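Local coordinates for protein nucleoside diphosphate kinase (Aquifex aeolicus, PDB 3ZTP) that probably makes nucleoside triphosphates other than ATP, passing the ATP gamma phosphate to nucleoside diphosphates through a phosphorylated active-site intermediate, at residues F32-T43 against M67-E78. Numbering follows the deposited sequence. Where two conformers were deposited one is given.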
loop_
_atom_site.group_PDB
_atom_site.type_symbol
_atom_site.label_atom_id
_atom_site.label_comp_id
_atom_site.label_asym_id
_atom_site.label_seq_id
_atom_site.Cartn_x
_atom_site.Cartn_y
_atom_site.Cartn_z
ATOM N N PHE A 32 18.784 -11.824 11.266
ATOM C CA PHE A 32 17.848 -11.794 10.142
ATOM C C PHE A 32 17.762 -10.405 9.546
ATOM O O PHE A 32 17.850 -9.385 10.237
ATOM C CB PHE A 32 16.461 -12.268 10.591
ATOM C CG PHE A 32 16.478 -13.678 11.017
ATOM C CD1 PHE A 32 16.616 -14.672 10.057
ATOM C CD2 PHE A 32 16.529 -14.031 12.358
ATOM C CE1 PHE A 32 16.727 -15.992 10.412
ATOM C CE2 PHE A 32 16.638 -15.357 12.713
ATOM C CZ PHE A 32 16.742 -16.335 11.743
ATOM N N GLN A 33 17.591 -10.381 8.240
ATOM C CA GLN A 33 17.291 -9.161 7.512
ATOM C C GLN A 33 15.787 -8.972 7.461
ATOM O O GLN A 33 15.071 -9.900 7.048
ATOM C CB GLN A 33 17.825 -9.275 6.084
ATOM C CG GLN A 33 19.352 -9.308 5.989
ATOM C CD GLN A 33 19.993 -8.053 6.552
ATOM O OE1 GLN A 33 19.670 -6.943 6.135
ATOM N NE2 GLN A 33 20.894 -8.222 7.524
ATOM N N ILE A 34 15.311 -7.810 7.883
ATOM C CA ILE A 34 13.897 -7.466 7.722
ATOM C C ILE A 34 13.732 -6.945 6.298
ATOM O O ILE A 34 14.293 -5.915 5.938
ATOM C CB ILE A 34 13.405 -6.434 8.742
ATOM C CG1 ILE A 34 13.572 -7.000 10.154
ATOM C CG2 ILE A 34 11.974 -6.061 8.466
ATOM C CD1 ILE A 34 13.290 -6.003 11.270
ATOM N N LYS A 35 12.987 -7.695 5.488
ATOM C CA LYS A 35 12.766 -7.364 4.072
ATOM C C LYS A 35 11.460 -6.625 3.815
ATOM O O LYS A 35 11.260 -6.057 2.732
ATOM C CB LYS A 35 12.811 -8.626 3.225
ATOM C CG LYS A 35 14.141 -9.373 3.268
ATOM C CD LYS A 35 15.251 -8.571 2.699
ATOM C CE LYS A 35 14.975 -8.220 1.247
ATOM N NZ LYS A 35 16.118 -7.482 0.622
ATOM N N ALA A 36 10.531 -6.692 4.756
ATOM C CA ALA A 36 9.277 -5.954 4.640
ATOM C C ALA A 36 8.712 -5.826 6.042
ATOM O O ALA A 36 8.969 -6.671 6.920
ATOM C CB ALA A 36 8.281 -6.678 3.720
ATOM N N LEU A 37 7.956 -4.774 6.273
ATOM C CA LEU A 37 7.419 -4.487 7.597
ATOM C C LEU A 37 6.252 -3.576 7.464
ATOM O O LEU A 37 6.352 -2.558 6.786
ATOM C CB LEU A 37 8.510 -3.805 8.459
ATOM C CG LEU A 37 8.133 -3.452 9.890
ATOM C CD1 LEU A 37 8.044 -4.640 10.745
ATOM C CD2 LEU A 37 9.160 -2.489 10.460
ATOM N N LYS A 38 5.153 -3.889 8.121
ATOM C CA LYS A 38 4.102 -2.899 8.243
ATOM C C LYS A 38 3.096 -3.274 9.294
ATOM O O LYS A 38 2.954 -4.424 9.677
ATOM C CB LYS A 38 3.385 -2.678 6.914
ATOM C CG LYS A 38 2.405 -3.788 6.560
ATOM C CD LYS A 38 1.916 -3.658 5.111
ATOM C CE LYS A 38 1.204 -4.909 4.646
ATOM N NZ LYS A 38 0.804 -4.728 3.216
ATOM N N MET A 39 2.421 -2.235 9.758
ATOM C CA MET A 39 1.278 -2.313 10.666
ATOM C C MET A 39 0.005 -2.240 9.846
ATOM O O MET A 39 -0.118 -1.388 8.975
ATOM C CB MET A 39 1.333 -1.157 11.660
ATOM C CG MET A 39 0.151 -1.131 12.583
ATOM S SD MET A 39 0.321 0.148 13.847
ATOM C CE MET A 39 1.636 -0.504 14.775
ATOM N N PHE A 40 -0.942 -3.130 10.114
ATOM C CA PHE A 40 -2.204 -3.159 9.413
ATOM C C PHE A 40 -3.232 -3.777 10.345
ATOM O O PHE A 40 -2.898 -4.209 11.457
ATOM C CB PHE A 40 -2.085 -3.944 8.087
ATOM C CG PHE A 40 -1.827 -5.392 8.281
ATOM C CD1 PHE A 40 -0.550 -5.843 8.557
ATOM C CD2 PHE A 40 -2.878 -6.320 8.251
ATOM C CE1 PHE A 40 -0.304 -7.194 8.798
ATOM C CE2 PHE A 40 -2.618 -7.684 8.456
ATOM C CZ PHE A 40 -1.334 -8.099 8.746
ATOM N N ARG A 41 -4.481 -3.814 9.905
ATOM C CA ARG A 41 -5.546 -4.439 10.677
ATOM C C ARG A 41 -6.272 -5.439 9.790
ATOM O O ARG A 41 -6.843 -5.070 8.753
ATOM C CB ARG A 41 -6.505 -3.384 11.180
ATOM C CG ARG A 41 -7.747 -3.981 11.817
ATOM C CD ARG A 41 -7.860 -3.570 13.221
ATOM N NE ARG A 41 -9.021 -4.157 13.883
ATOM C CZ ARG A 41 -9.649 -3.562 14.876
ATOM N NH1 ARG A 41 -9.224 -2.382 15.317
ATOM N NH2 ARG A 41 -10.680 -4.162 15.444
ATOM N N PHE A 42 -6.232 -6.709 10.152
ATOM C CA PHE A 42 -7.055 -7.709 9.481
ATOM C C PHE A 42 -8.532 -7.392 9.722
ATOM O O PHE A 42 -8.946 -7.202 10.880
ATOM C CB PHE A 42 -6.848 -9.097 10.108
ATOM C CG PHE A 42 -5.640 -9.859 9.654
ATOM C CD1 PHE A 42 -5.503 -10.295 8.347
ATOM C CD2 PHE A 42 -4.676 -10.227 10.572
ATOM C CE1 PHE A 42 -4.427 -11.055 7.953
ATOM C CE2 PHE A 42 -3.586 -10.990 10.174
ATOM C CZ PHE A 42 -3.458 -11.403 8.863
ATOM N N THR A 43 -9.320 -7.388 8.648
ATOM C CA THR A 43 -10.762 -7.593 8.820
ATOM C C THR A 43 -10.991 -9.045 9.244
ATOM O O THR A 43 -10.138 -9.894 9.038
ATOM C CB THR A 43 -11.522 -7.370 7.512
ATOM O OG1 THR A 43 -11.075 -8.344 6.566
ATOM C CG2 THR A 43 -11.258 -5.981 6.970
ATOM N N MET A 67 -7.333 -12.164 16.031
ATOM C CA MET A 67 -6.402 -11.631 15.051
ATOM C C MET A 67 -6.924 -10.421 14.280
ATOM O O MET A 67 -6.155 -9.749 13.577
ATOM C CB MET A 67 -5.904 -12.742 14.113
ATOM C CG MET A 67 -4.948 -13.716 14.812
ATOM S SD MET A 67 -3.443 -12.934 15.456
ATOM C CE MET A 67 -2.616 -12.509 13.913
ATOM N N SER A 68 -8.219 -10.158 14.409
ATOM C CA SER A 68 -8.842 -8.977 13.819
ATOM C C SER A 68 -9.273 -7.979 14.891
ATOM O O SER A 68 -9.989 -7.031 14.576
ATOM C CB SER A 68 -10.041 -9.366 12.932
ATOM O OG SER A 68 -11.035 -10.098 13.635
ATOM N N SER A 69 -8.847 -8.166 16.141
ATOM C CA SER A 69 -9.330 -7.361 17.270
ATOM C C SER A 69 -8.580 -6.064 17.479
ATOM O O SER A 69 -8.990 -5.226 18.264
ATOM C CB SER A 69 -9.297 -8.170 18.574
ATOM O OG SER A 69 -7.966 -8.438 18.967
ATOM N N GLY A 70 -7.474 -5.901 16.767
ATOM C CA GLY A 70 -6.675 -4.698 16.867
ATOM C C GLY A 70 -5.566 -4.793 15.845
ATOM O O GLY A 70 -5.408 -5.824 15.200
ATOM N N PRO A 71 -4.804 -3.722 15.684
ATOM C CA PRO A 71 -3.739 -3.797 14.682
ATOM C C PRO A 71 -2.662 -4.830 15.025
ATOM O O PRO A 71 -2.425 -5.176 16.207
ATOM C CB PRO A 71 -3.139 -2.394 14.671
ATOM C CG PRO A 71 -3.816 -1.612 15.743
ATOM C CD PRO A 71 -4.931 -2.406 16.325
ATOM N N VAL A 72 -2.000 -5.320 13.984
ATOM C CA VAL A 72 -0.868 -6.217 14.099
ATOM C C VAL A 72 0.263 -5.675 13.270
ATOM O O VAL A 72 0.078 -4.750 12.468
ATOM C CB VAL A 72 -1.216 -7.656 13.639
ATOM C CG1 VAL A 72 -2.272 -8.285 14.554
ATOM C CG2 VAL A 72 -1.744 -7.703 12.213
ATOM N N VAL A 73 1.446 -6.233 13.457
ATOM C CA VAL A 73 2.597 -5.882 12.631
ATOM C C VAL A 73 3.174 -7.141 12.050
ATOM O O VAL A 73 3.502 -8.092 12.763
ATOM C CB VAL A 73 3.675 -5.146 13.438
ATOM C CG1 VAL A 73 4.965 -5.024 12.634
ATOM C CG2 VAL A 73 3.154 -3.760 13.854
ATOM N N ALA A 74 3.334 -7.164 10.739
ATOM C CA ALA A 74 3.987 -8.274 10.058
ATOM C C ALA A 74 5.351 -7.863 9.528
ATOM O O ALA A 74 5.580 -6.690 9.200
ATOM C CB ALA A 74 3.115 -8.773 8.891
ATOM N N ALA A 75 6.261 -8.845 9.451
ATOM C CA ALA A 75 7.587 -8.650 8.879
ATOM C C ALA A 75 7.992 -9.868 8.098
ATOM O O ALA A 75 7.639 -10.999 8.470
ATOM C CB ALA A 75 8.612 -8.396 9.972
ATOM N N VAL A 76 8.708 -9.646 7.008
ATOM C CA VAL A 76 9.360 -10.729 6.314
ATOM C C VAL A 76 10.800 -10.755 6.811
ATOM O O VAL A 76 11.496 -9.740 6.761
ATOM C CB VAL A 76 9.343 -10.521 4.786
ATOM C CG1 VAL A 76 10.149 -11.618 4.091
ATOM C CG2 VAL A 76 7.910 -10.487 4.276
ATOM N N LEU A 77 11.225 -11.916 7.294
ATOM C CA LEU A 77 12.573 -12.132 7.788
ATOM C C LEU A 77 13.310 -13.035 6.835
ATOM O O LEU A 77 12.802 -14.084 6.438
ATOM C CB LEU A 77 12.532 -12.784 9.177
ATOM C CG LEU A 77 11.766 -12.013 10.239
ATOM C CD1 LEU A 77 11.852 -12.782 11.526
ATOM C CD2 LEU A 77 12.314 -10.612 10.406
ATOM N N GLU A 78 14.535 -12.645 6.483
ATOM C CA GLU A 78 15.375 -13.405 5.565
ATOM C C GLU A 78 16.692 -13.791 6.212
ATOM O O GLU A 78 17.346 -12.980 6.850
ATOM C CB GLU A 78 15.624 -12.565 4.312
ATOM C CG GLU A 78 16.480 -13.234 3.257
ATOM C CD GLU A 78 16.669 -12.326 2.057
ATOM O OE1 GLU A 78 15.680 -12.093 1.327
ATOM O OE2 GLU A 78 17.783 -11.810 1.861
HETATM O O HOH W 1 16.883 -10.486 -0.604
HETATM O O HOH W 2 -5.366 -7.248 12.809
HETATM O O HOH W 3 -11.004 -5.720 11.945
#
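K35 and A36 together face V76, a classic beta bulge in an otherwise regular antiparallel pairing of strands 33-40 and 72-78: K35 N bonds V76 O, V76 N bonds A36 O, and A36 N stays buried without a partner. Further along, K38 pairs with A74 and F40 with V72, each through two backbone hydrogen bonds. The K35 side chain runs over E78. Its CB sits 4.1 Å from V76 CG1, CG rests 3.7 Å from E78 CB, and CD and CE pass along E78 OE1, to which CD comes within 3.8 Å. NZ ends 4.7 Å from E78 OE1, too far for a salt bridge; a water joins the two, weakly at the lysine, while R5 takes OE1 directly. With alanine in its place the stem of E78 is likely to lose its cover, and the carboxylate one nearby positive charge, R5 remaining. On the face of A36 and A74, F40 has CG between its backbone N and carbonyl carbon (chi1 67°), which lays the ring over V72: CG2 stands 3.8 Å from the ring centroid, a CH-pi contact, and A74 CB meets the ring edge. On the opposite face L37 CD1 packs 3.6 Å from V73 CG1, and M39 CE on V73 CG2. Beyond the strands R41 grips S68 O side-on with NE and NH2, both 3.1 Å away, its guanidinium over G70 N. In this ferredoxin-like sheet strand 33-40 is outermost within the chain, and L37 and M39 form backbone bonds to the second subunit. Backbone hydrogen bonds carry the pairing, apolar side chains pack on both faces, and charge and water enter mainly near its ends, at K35-E78 and R41-S68.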